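Ribosomal RNA small subunit methyltransferase D (Escherichia coli, PDB 2FPO) methylates N2 of one specific guanine of 16S rRNA in the assembled 30S particle, using S-adenosyl-L-methionine as methyl donor. Local coordinates at residues A80-D86 with A105-N111; H123-D129 with A154-E159. One frame throughout, in Å; residues are numbered along the deposited sequence. Where two conformers were deposited one is given.

Contact 1. Residues A80-D86 with A105-N111; sequences ATLIEMD and ARVVNSN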
ATOM      1  N   ALA A  80       7.345  -3.708   6.460  1.00 26.75           N
ATOM      2  CA  ALA A  80       5.976  -3.374   6.043  1.00 26.50           C
ATOM      3  C   ALA A  80       4.992  -3.555   7.181  1.00 26.92           C
ATOM      4  O   ALA A  80       4.895  -4.632   7.794  1.00 26.73           O
ATOM      5  CB  ALA A  80       5.540  -4.199   4.855  1.00 26.15           C
ATOM      6  N   THR A  81       4.259  -2.494   7.451  1.00 26.31           N
ATOM      7  CA  THR A  81       3.138  -2.556   8.369  1.00 27.03           C
ATOM      8  C   THR A  81       1.876  -2.611   7.503  1.00 27.02           C
ATOM      9  O   THR A  81       1.667  -1.761   6.615  1.00 25.07           O
ATOM     10  CB  THR A  81       3.136  -1.348   9.294  1.00 27.55           C
ATOM     11  OG1 THR A  81       4.318  -1.402  10.096  1.00 27.07           O
ATOM     12  CG2 THR A  81       1.879  -1.332  10.196  1.00 25.42           C
ATOM     13  N   LEU A  82       1.083  -3.653   7.732  1.00 25.94           N
ATOM     14  CA  LEU A  82      -0.047  -3.966   6.862  1.00 26.46           C
ATOM     15  C   LEU A  82      -1.348  -3.840   7.661  1.00 25.93           C
ATOM     16  O   LEU A  82      -1.562  -4.579   8.597  1.00 26.39           O
ATOM     17  CB  LEU A  82       0.094  -5.384   6.278  1.00 25.63           C
ATOM     18  CG  LEU A  82       1.446  -5.680   5.582  1.00 27.20           C
ATOM     19  CD1 LEU A  82       1.564  -7.157   5.194  1.00 24.96           C
ATOM     20  CD2 LEU A  82       1.667  -4.795   4.359  1.00 25.62           C
ATOM     21  N   ILE A  83      -2.204  -2.904   7.268  1.00 25.00           N
ATOM     22  CA  ILE A  83      -3.404  -2.575   8.037  1.00 24.75           C
ATOM     23  C   ILE A  83      -4.644  -3.153   7.323  1.00 25.55           C
ATOM     24  O   ILE A  83      -4.824  -2.935   6.127  1.00 23.73           O
ATOM     25  CB  ILE A  83      -3.630  -1.037   8.218  1.00 24.92           C
ATOM     26  CG1 ILE A  83      -2.355  -0.298   8.675  1.00 22.70           C
ATOM     27  CG2 ILE A  83      -4.802  -0.788   9.236  1.00 26.36           C
ATOM     28  CD1 ILE A  83      -1.693  -0.946   9.906  1.00 23.41           C
ATOM     29  N   GLU A  84      -5.467  -3.902   8.054  1.00 25.83           N
ATOM     30  CA  GLU A  84      -6.580  -4.582   7.417  1.00 26.83           C
ATOM     31  C   GLU A  84      -7.741  -4.718   8.371  1.00 27.41           C
ATOM     32  O   GLU A  84      -7.606  -5.326   9.431  1.00 28.78           O
ATOM     33  CB  GLU A  84      -6.149  -5.946   6.826  1.00 26.07           C
ATOM     34  CG  GLU A  84      -7.354  -6.840   6.310  1.00 28.16           C
ATOM     35  CD  GLU A  84      -8.178  -6.154   5.218  1.00 29.78           C
ATOM     36  OE1 GLU A  84      -7.552  -5.502   4.321  1.00 30.41           O
ATOM     37  OE2 GLU A  84      -9.447  -6.214   5.262  1.00 30.50           O
HETATM   38  N   MSE A  85      -8.895  -4.178   7.971  1.00 27.47           N
HETATM   39  CA  MSE A  85     -10.113  -4.144   8.792  0.60 29.54           C
HETATM   40  C   MSE A  85     -10.753  -5.528   8.986  1.00 26.43           C
HETATM   41  O   MSE A  85     -11.301  -5.819  10.048  1.00 25.42           O
HETATM   42  CB  MSE A  85     -11.134  -3.159   8.177  0.60 29.50           C
HETATM   43  CG  MSE A  85     -12.324  -2.765   9.083  0.60 30.69           C
HETATM   44 SE   MSE A  85     -13.978  -3.787   8.746  0.48 41.27          SE
HETATM   45  CE  MSE A  85     -14.982  -2.470   7.854  0.60 32.37           C
ATOM     46  N   ASP A  86     -10.706  -6.361   7.949  1.00 25.17           N
ATOM     47  CA  ASP A  86     -11.355  -7.677   7.992  1.00 25.31           C
ATOM     48  C   ASP A  86     -10.539  -8.700   8.824  1.00 24.53           C
ATOM     49  O   ASP A  86      -9.386  -9.008   8.487  1.00 22.91           O
ATOM     50  CB  ASP A  86     -11.597  -8.206   6.568  1.00 25.42           C
ATOM     51  CG  ASP A  86     -12.485  -9.439   6.543  1.00 26.63           C
ATOM     52  OD1 ASP A  86     -12.117 -10.495   7.127  1.00 26.77           O
ATOM     53  OD2 ASP A  86     -13.588  -9.352   5.971  1.00 30.24           O
ATOM     54  N   ALA A 105       7.672  -7.709   9.034  1.00 25.66           N
ATOM     55  CA  ALA A 105       6.320  -7.244   8.758  1.00 25.60           C
ATOM     56  C   ALA A 105       5.400  -7.489   9.939  1.00 24.36           C
ATOM     57  O   ALA A 105       5.678  -8.334  10.806  1.00 24.69           O
ATOM     58  CB  ALA A 105       5.765  -7.925   7.499  1.00 25.42           C
ATOM     59  N   ARG A 106       4.317  -6.735  10.005  1.00 23.71           N
ATOM     60  CA  ARG A 106       3.318  -6.944  11.039  1.00 23.66           C
ATOM     61  C   ARG A 106       1.954  -6.654  10.409  1.00 24.83           C
ATOM     62  O   ARG A 106       1.831  -5.933   9.389  1.00 25.80           O
ATOM     63  CB  ARG A 106       3.524  -5.994  12.212  1.00 23.77           C
ATOM     64  CG  ARG A 106       3.422  -4.520  11.830  1.00 25.21           C
ATOM     65  CD  ARG A 106       3.162  -3.666  13.087  1.00 27.81           C
ATOM     66  NE  ARG A 106       4.348  -3.618  13.981  1.00 27.36           N
ATOM     67  CZ  ARG A 106       5.399  -2.813  13.822  1.00 28.82           C
ATOM     68  NH1 ARG A 106       6.401  -2.828  14.732  1.00 29.02           N
ATOM     69  NH2 ARG A 106       5.460  -1.980  12.782  1.00 27.97           N
ATOM     70  N   VAL A 107       0.929  -7.215  11.004  1.00 24.30           N
ATOM     71  CA  VAL A 107      -0.407  -7.023  10.496  1.00 23.56           C
ATOM     72  C   VAL A 107      -1.170  -6.478  11.648  1.00 23.94           C
ATOM     73  O   VAL A 107      -1.165  -7.056  12.757  1.00 24.08           O
ATOM     74  CB  VAL A 107      -1.037  -8.367  10.048  1.00 24.04           C
ATOM     75  CG1 VAL A 107      -2.497  -8.173   9.645  1.00 23.08           C
ATOM     76  CG2 VAL A 107      -0.188  -9.020   8.905  1.00 22.63           C
ATOM     77  N   VAL A 108      -1.872  -5.391  11.388  1.00 24.62           N
ATOM     78  CA  VAL A 108      -2.724  -4.801  12.384  1.00 25.31           C
ATOM     79  C   VAL A 108      -4.190  -4.897  11.886  1.00 25.19           C
ATOM     80  O   VAL A 108      -4.534  -4.419  10.792  1.00 24.33           O
ATOM     81  CB  VAL A 108      -2.349  -3.311  12.632  1.00 24.57           C
ATOM     82  CG1 VAL A 108      -3.309  -2.668  13.608  1.00 24.38           C
ATOM     83  CG2 VAL A 108      -0.859  -3.136  13.125  1.00 26.52           C
ATOM     84  N   ASN A 109      -5.037  -5.493  12.719  1.00 24.60           N
ATOM     85  CA  ASN A 109      -6.442  -5.703  12.357  1.00 24.49           C
ATOM     86  C   ASN A 109      -7.186  -4.458  12.785  1.00 24.66           C
ATOM     87  O   ASN A 109      -7.646  -4.359  13.912  1.00 23.13           O
ATOM     88  CB  ASN A 109      -7.002  -6.956  13.041  1.00 25.20           C
ATOM     89  CG  ASN A 109      -8.475  -7.240  12.658  1.00 26.43           C
ATOM     90  OD1 ASN A 109      -9.019  -6.676  11.687  1.00 28.04           O
ATOM     91  ND2 ASN A 109      -9.107  -8.112  13.419  1.00 25.16           N
ATOM     92  N   SER A 110      -7.277  -3.482  11.892  1.00 25.08           N
ATOM     93  CA  SER A 110      -7.912  -2.206  12.251  1.00 27.16           C
ATOM     94  C   SER A 110      -8.440  -1.585  10.979  1.00 27.20           C
ATOM     95  O   SER A 110      -7.881  -1.806   9.885  1.00 27.36           O
ATOM     96  CB  SER A 110      -6.883  -1.235  12.893  1.00 28.39           C
ATOM     97  OG  SER A 110      -7.470   0.069  13.107  1.00 28.90           O
ATOM     98  N   ASN A 111      -9.482  -0.799  11.101  1.00 28.10           N
ATOM     99  CA  ASN A 111      -9.804   0.124  10.021  1.00 29.24           C
ATOM    100  C   ASN A 111      -8.748   1.249   9.958  1.00 28.92           C
ATOM    101  O   ASN A 111      -8.117   1.587  10.981  1.00 29.41           O
ATOM    102  CB  ASN A 111     -11.241   0.670  10.182  1.00 28.87           C
ATOM    103  CG  ASN A 111     -11.386   1.616  11.366  1.00 33.13           C
ATOM    104  OD1 ASN A 111     -11.274   2.819  11.209  1.00 36.36           O
ATOM    105  ND2 ASN A 111     -11.556   1.066  12.562  1.00 38.53           N
TER
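Backbone hydrogen bonds join Leu82 to Arg106 and Val108, making residues 80-86 and 105-111 a worked example of parallel pairing, with the two short strands at 17° to each other. Leu82 is gripped twice: its N gives a 2.9 Å bond to Arg106 O, and its O receives Val108 N. Arg106 N to Ala80 O and Glu84 N to Val108 O carry the pattern outward, and it fades in the weak bond from Ser110 N to Glu84 O.

Among polar side chains, Arg106 reaches back across Thr81. Its CG sits between the backbone N and carbonyl carbon (chi1 61°), and a bend at chi3 brings NH2 to 3.0 Å from Thr81 OG1, which lies at the guanidinium edge, in its plane. The arginine's CG and CD also lie against the Thr81 CG2 methyl.

Apolar contact on this face continues with Ile83 and Val108, which lie side by side, Ile83 CD1 standing 3.7 Å from Val108 CB. Ile83 CG2 turns the other way, to 3.3 Å from Ser110 O.

The pair closes a beta-alpha-beta unit through helix 87-99, which Asp86 N-caps at Val89 N and against which Val107 packs. Glu84, bonded through OE1 to Gly64 N, follows strand 79-83 at its carboxyl end, a place consistent with the acidic residue that class I methyltransferases usually carry there for the cofactor ribose. Asn111 likewise caps helix 112-116, whose Phe115 covers Ile83 and Val108. Strand 57-60 flanks residues 80-83 on the inner side.

Contact 2. Residues H123-D129 with A154-E159; sequences HNIVFVD and ALIYVE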
ATOM      1  N   HIS A 123       7.067   6.625   6.941  1.00 29.55           N
ATOM      2  CA  HIS A 123       7.291   5.593   5.927  1.00 28.54           C
ATOM      3  C   HIS A 123       7.711   6.221   4.602  1.00 29.13           C
ATOM      4  O   HIS A 123       7.231   7.304   4.225  1.00 28.99           O
ATOM      5  CB  HIS A 123       6.027   4.747   5.715  1.00 27.85           C
ATOM      6  CG  HIS A 123       5.635   3.929   6.904  1.00 27.76           C
ATOM      7  ND1 HIS A 123       4.969   4.460   7.992  1.00 28.45           N
ATOM      8  CD2 HIS A 123       5.858   2.621   7.196  1.00 27.89           C
ATOM      9  CE1 HIS A 123       4.767   3.502   8.885  1.00 29.51           C
ATOM     10  NE2 HIS A 123       5.316   2.384   8.437  1.00 28.59           N
ATOM     11  N   ASN A 124       8.581   5.505   3.896  1.00 28.77           N
ATOM     12  CA  ASN A 124       9.062   5.861   2.575  1.00 29.50           C
ATOM     13  C   ASN A 124       8.022   5.610   1.464  1.00 28.76           C
ATOM     14  O   ASN A 124       7.980   6.351   0.456  1.00 29.30           O
ATOM     15  CB  ASN A 124      10.320   5.029   2.270  1.00 28.85           C
ATOM     16  CG  ASN A 124      11.382   5.175   3.336  1.00 32.87           C
ATOM     17  OD1 ASN A 124      12.015   6.238   3.468  1.00 36.84           O
ATOM     18  ND2 ASN A 124      11.581   4.117   4.121  1.00 31.33           N
ATOM     19  N   ILE A 125       7.214   4.563   1.643  1.00 27.27           N
ATOM     20  CA  ILE A 125       6.219   4.134   0.646  1.00 26.74           C
ATOM     21  C   ILE A 125       4.898   3.781   1.311  1.00 26.33           C
ATOM     22  O   ILE A 125       4.845   2.929   2.209  1.00 27.50           O
ATOM     23  CB  ILE A 125       6.743   2.898  -0.186  1.00 25.43           C
ATOM     24  CG1 ILE A 125       8.063   3.235  -0.917  1.00 26.62           C
ATOM     25  CG2 ILE A 125       5.657   2.311  -1.125  1.00 26.66           C
ATOM     26  CD1 ILE A 125       8.648   2.089  -1.762  1.00 25.14           C
ATOM     27  N   VAL A 126       3.823   4.394   0.852  1.00 26.81           N
ATOM     28  CA  VAL A 126       2.475   4.097   1.388  1.00 26.38           C
ATOM     29  C   VAL A 126       1.521   3.735   0.268  1.00 26.51           C
ATOM     30  O   VAL A 126       1.504   4.394  -0.792  1.00 26.66           O
ATOM     31  CB  VAL A 126       1.896   5.277   2.246  1.00 26.72           C
ATOM     32  CG1 VAL A 126       0.513   4.946   2.860  1.00 24.34           C
ATOM     33  CG2 VAL A 126       2.870   5.683   3.340  1.00 25.39           C
ATOM     34  N   PHE A 127       0.748   2.674   0.503  1.00 26.29           N
ATOM     35  CA  PHE A 127      -0.257   2.197  -0.438  1.00 26.92           C
ATOM     36  C   PHE A 127      -1.655   2.564   0.066  1.00 27.06           C
ATOM     37  O   PHE A 127      -2.037   2.193   1.182  1.00 25.42           O
ATOM     38  CB  PHE A 127      -0.182   0.682  -0.628  1.00 25.92           C
ATOM     39  CG  PHE A 127       1.197   0.180  -1.014  1.00 28.12           C
ATOM     40  CD1 PHE A 127       1.714   0.409  -2.300  1.00 27.39           C
ATOM     41  CD2 PHE A 127       1.952  -0.554  -0.113  1.00 26.43           C
ATOM     42  CE1 PHE A 127       3.019  -0.057  -2.646  1.00 29.80           C
ATOM     43  CE2 PHE A 127       3.249  -1.036  -0.456  1.00 29.21           C
ATOM     44  CZ  PHE A 127       3.778  -0.779  -1.722  1.00 25.94           C
ATOM     45  N   VAL A 128      -2.400   3.261  -0.794  1.00 26.91           N
ATOM     46  CA  VAL A 128      -3.770   3.734  -0.508  1.00 27.68           C
ATOM     47  C   VAL A 128      -4.718   3.267  -1.612  1.00 27.38           C
ATOM     48  O   VAL A 128      -5.004   3.970  -2.592  1.00 28.14           O
ATOM     49  CB  VAL A 128      -3.843   5.283  -0.324  1.00 28.73           C
ATOM     50  CG1 VAL A 128      -5.252   5.713   0.167  1.00 27.20           C
ATOM     51  CG2 VAL A 128      -2.746   5.776   0.602  1.00 26.35           C
ATOM     52  N   ASP A 129      -5.231   2.059  -1.435  1.00 27.73           N
ATOM     53  CA  ASP A 129      -6.172   1.490  -2.371  1.00 28.49           C
ATOM     54  C   ASP A 129      -7.391   1.074  -1.547  1.00 28.52           C
ATOM     55  O   ASP A 129      -7.542  -0.087  -1.209  1.00 27.25           O
ATOM     56  CB  ASP A 129      -5.548   0.286  -3.082  1.00 29.51           C
ATOM     57  CG  ASP A 129      -6.535  -0.415  -4.017  1.00 33.31           C
ATOM     58  OD1 ASP A 129      -7.463   0.260  -4.550  1.00 38.23           O
ATOM     59  OD2 ASP A 129      -6.403  -1.644  -4.196  1.00 36.00           O
ATOM     60  N   ALA A 154       8.330  10.978   0.926  1.00 33.84           N
ATOM     61  CA  ALA A 154       7.574   9.749   0.726  1.00 32.33           C
ATOM     62  C   ALA A 154       6.839   9.659  -0.633  1.00 31.28           C
ATOM     63  O   ALA A 154       6.514  10.679  -1.258  1.00 30.60           O
ATOM     64  CB  ALA A 154       6.606   9.569   1.896  1.00 31.89           C
ATOM     65  N   LEU A 155       6.599   8.423  -1.065  1.00 30.02           N
ATOM     66  CA  LEU A 155       5.778   8.105  -2.232  1.00 29.66           C
ATOM     67  C   LEU A 155       4.505   7.476  -1.741  1.00 29.49           C
ATOM     68  O   LEU A 155       4.551   6.579  -0.898  1.00 30.65           O
ATOM     69  CB  LEU A 155       6.523   7.133  -3.157  1.00 28.79           C
ATOM     70  CG  LEU A 155       7.765   7.800  -3.737  1.00 29.38           C
ATOM     71  CD1 LEU A 155       8.794   6.781  -4.216  1.00 27.32           C
ATOM     72  CD2 LEU A 155       7.359   8.802  -4.840  1.00 30.57           C
ATOM     73  N   ILE A 156       3.371   7.990  -2.194  1.00 29.75           N
ATOM     74  CA  ILE A 156       2.060   7.471  -1.804  1.00 29.13           C
ATOM     75  C   ILE A 156       1.302   7.003  -3.067  1.00 29.30           C
ATOM     76  O   ILE A 156       1.026   7.775  -3.975  1.00 29.89           O
ATOM     77  CB  ILE A 156       1.218   8.516  -1.039  1.00 28.87           C
ATOM     78  CG1 ILE A 156       1.999   9.135   0.131  1.00 28.84           C
ATOM     79  CG2 ILE A 156      -0.120   7.914  -0.562  1.00 28.90           C
ATOM     80  CD1 ILE A 156       2.774  10.456  -0.243  1.00 29.48           C
ATOM     81  N   TYR A 157       0.991   5.728  -3.111  1.00 29.30           N
ATOM     82  CA  TYR A 157       0.284   5.149  -4.245  1.00 29.31           C
ATOM     83  C   TYR A 157      -1.195   5.284  -3.947  1.00 28.17           C
ATOM     84  O   TYR A 157      -1.639   4.940  -2.847  1.00 26.62           O
ATOM     85  CB  TYR A 157       0.696   3.675  -4.443  1.00 30.62           C
ATOM     86  CG  TYR A 157      -0.196   2.858  -5.375  1.00 33.14           C
ATOM     87  CD1 TYR A 157      -0.150   3.032  -6.764  1.00 34.52           C
ATOM     88  CD2 TYR A 157      -1.074   1.906  -4.860  1.00 32.08           C
ATOM     89  CE1 TYR A 157      -0.971   2.272  -7.619  1.00 36.21           C
ATOM     90  CE2 TYR A 157      -1.890   1.153  -5.696  1.00 34.07           C
ATOM     91  CZ  TYR A 157      -1.845   1.335  -7.062  1.00 35.32           C
ATOM     92  OH  TYR A 157      -2.657   0.560  -7.864  1.00 38.17           O
ATOM     93  N   VAL A 158      -1.931   5.816  -4.916  1.00 27.45           N
ATOM     94  CA  VAL A 158      -3.356   6.056  -4.785  1.00 29.18           C
ATOM     95  C   VAL A 158      -4.037   5.469  -6.011  1.00 30.07           C
ATOM     96  O   VAL A 158      -3.655   5.737  -7.147  1.00 29.65           O
ATOM     97  CB  VAL A 158      -3.708   7.598  -4.644  1.00 29.59           C
ATOM     98  CG1 VAL A 158      -5.215   7.803  -4.604  1.00 29.69           C
ATOM     99  CG2 VAL A 158      -3.078   8.177  -3.407  1.00 29.80           C
ATOM    100  N   GLU A 159      -5.004   4.596  -5.756  1.00 30.98           N
ATOM    101  CA  GLU A 159      -5.812   4.004  -6.789  1.00 32.14           C
ATOM    102  C   GLU A 159      -7.257   4.558  -6.684  1.00 32.85           C
ATOM    103  O   GLU A 159      -7.844   4.622  -5.586  1.00 32.16           O
ATOM    104  CB  GLU A 159      -5.780   2.488  -6.622  1.00 31.60           C
ATOM    105  CG  GLU A 159      -6.545   1.741  -7.641  1.00 36.40           C
ATOM    106  CD  GLU A 159      -6.328   0.229  -7.560  1.00 39.19           C
ATOM    107  OE1 GLU A 159      -5.166  -0.214  -7.370  1.00 37.73           O
ATOM    108  OE2 GLU A 159      -7.340  -0.493  -7.716  1.00 40.92           O
TER
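Val128 and Ile156 mark the tight part of this parallel pair: their CG2 methyls meet at 3.6 Å, the side chains lying side by side. With Ile156 CG1 set anti to its carbonyl carbon (chi1 -51°), the CG2 branch is the one left to face the valine. Val126 and Val158 share this face, under Leu137 and Leu144 of helix 137-146. On the other face Phe127 CD1 comes to 4.0 Å from Tyr157 CB, the side chains slanting across one another beneath Leu45 of helix 39-53. Between the faces runs an alternating set of backbone bonds, with Tyr157 N to Val126 O at 2.7 Å.

Toward the carboxyl ends the contact becomes partly exposed and polar. The last backbone bond, Glu159 N to Val128 O, lengthens to 3.2 Å. Asp129 and Glu159 extend side by side, their carboxylate planes 31° apart and Asp129 OD1 3.3 Å from Glu159 OE2. Tyr157 OH donates to Glu159 OE1 at 2.7 Å, on the anti side of the carboxylate. Asp129 opens the Asp-Pro-Pro-Phe motif of amino-methyltransferases, which probably lines the target-base site, as in related N-methyltransferases.

Replacing Glu159 by an alanine is likely to leave the Tyr157 hydroxyl without this acceptor and open a gap beside Asp129. The chemistry thus divides: hydrocarbon packing and backbone bonds hold the buried length, while at its polar end the Tyr157 hydroxyl grips and orients Glu159.

Contacts 1 and 2 show how one sheet is assembled from separate parallel pairings. Their centres lie 15 Å apart in the same seven-stranded mixed sheet, and contact 1 closes along the chain before contact 2 opens. Strand 105-108 is outermost, followed by 79-83, 57-60, 123-128 and 154-161, so strand 57-60 stands between the two pairs and bonds to both; Thr81 OG1 and His123 NE2 approach to 4.3 Å. The strand order 3-2-1-4-5-7-6 is that of the Rossmann-like methyltransferases that use S-adenosyl-L-methionine. Contact 1 builds one wing, while contact 2, nearer the chain's centre, leads to antiparallel strands 184-191 and 173-181. At the carboxyl ends, near Glu84 and Asp129, cofactor and target guanine probably meet, as in related enzymes.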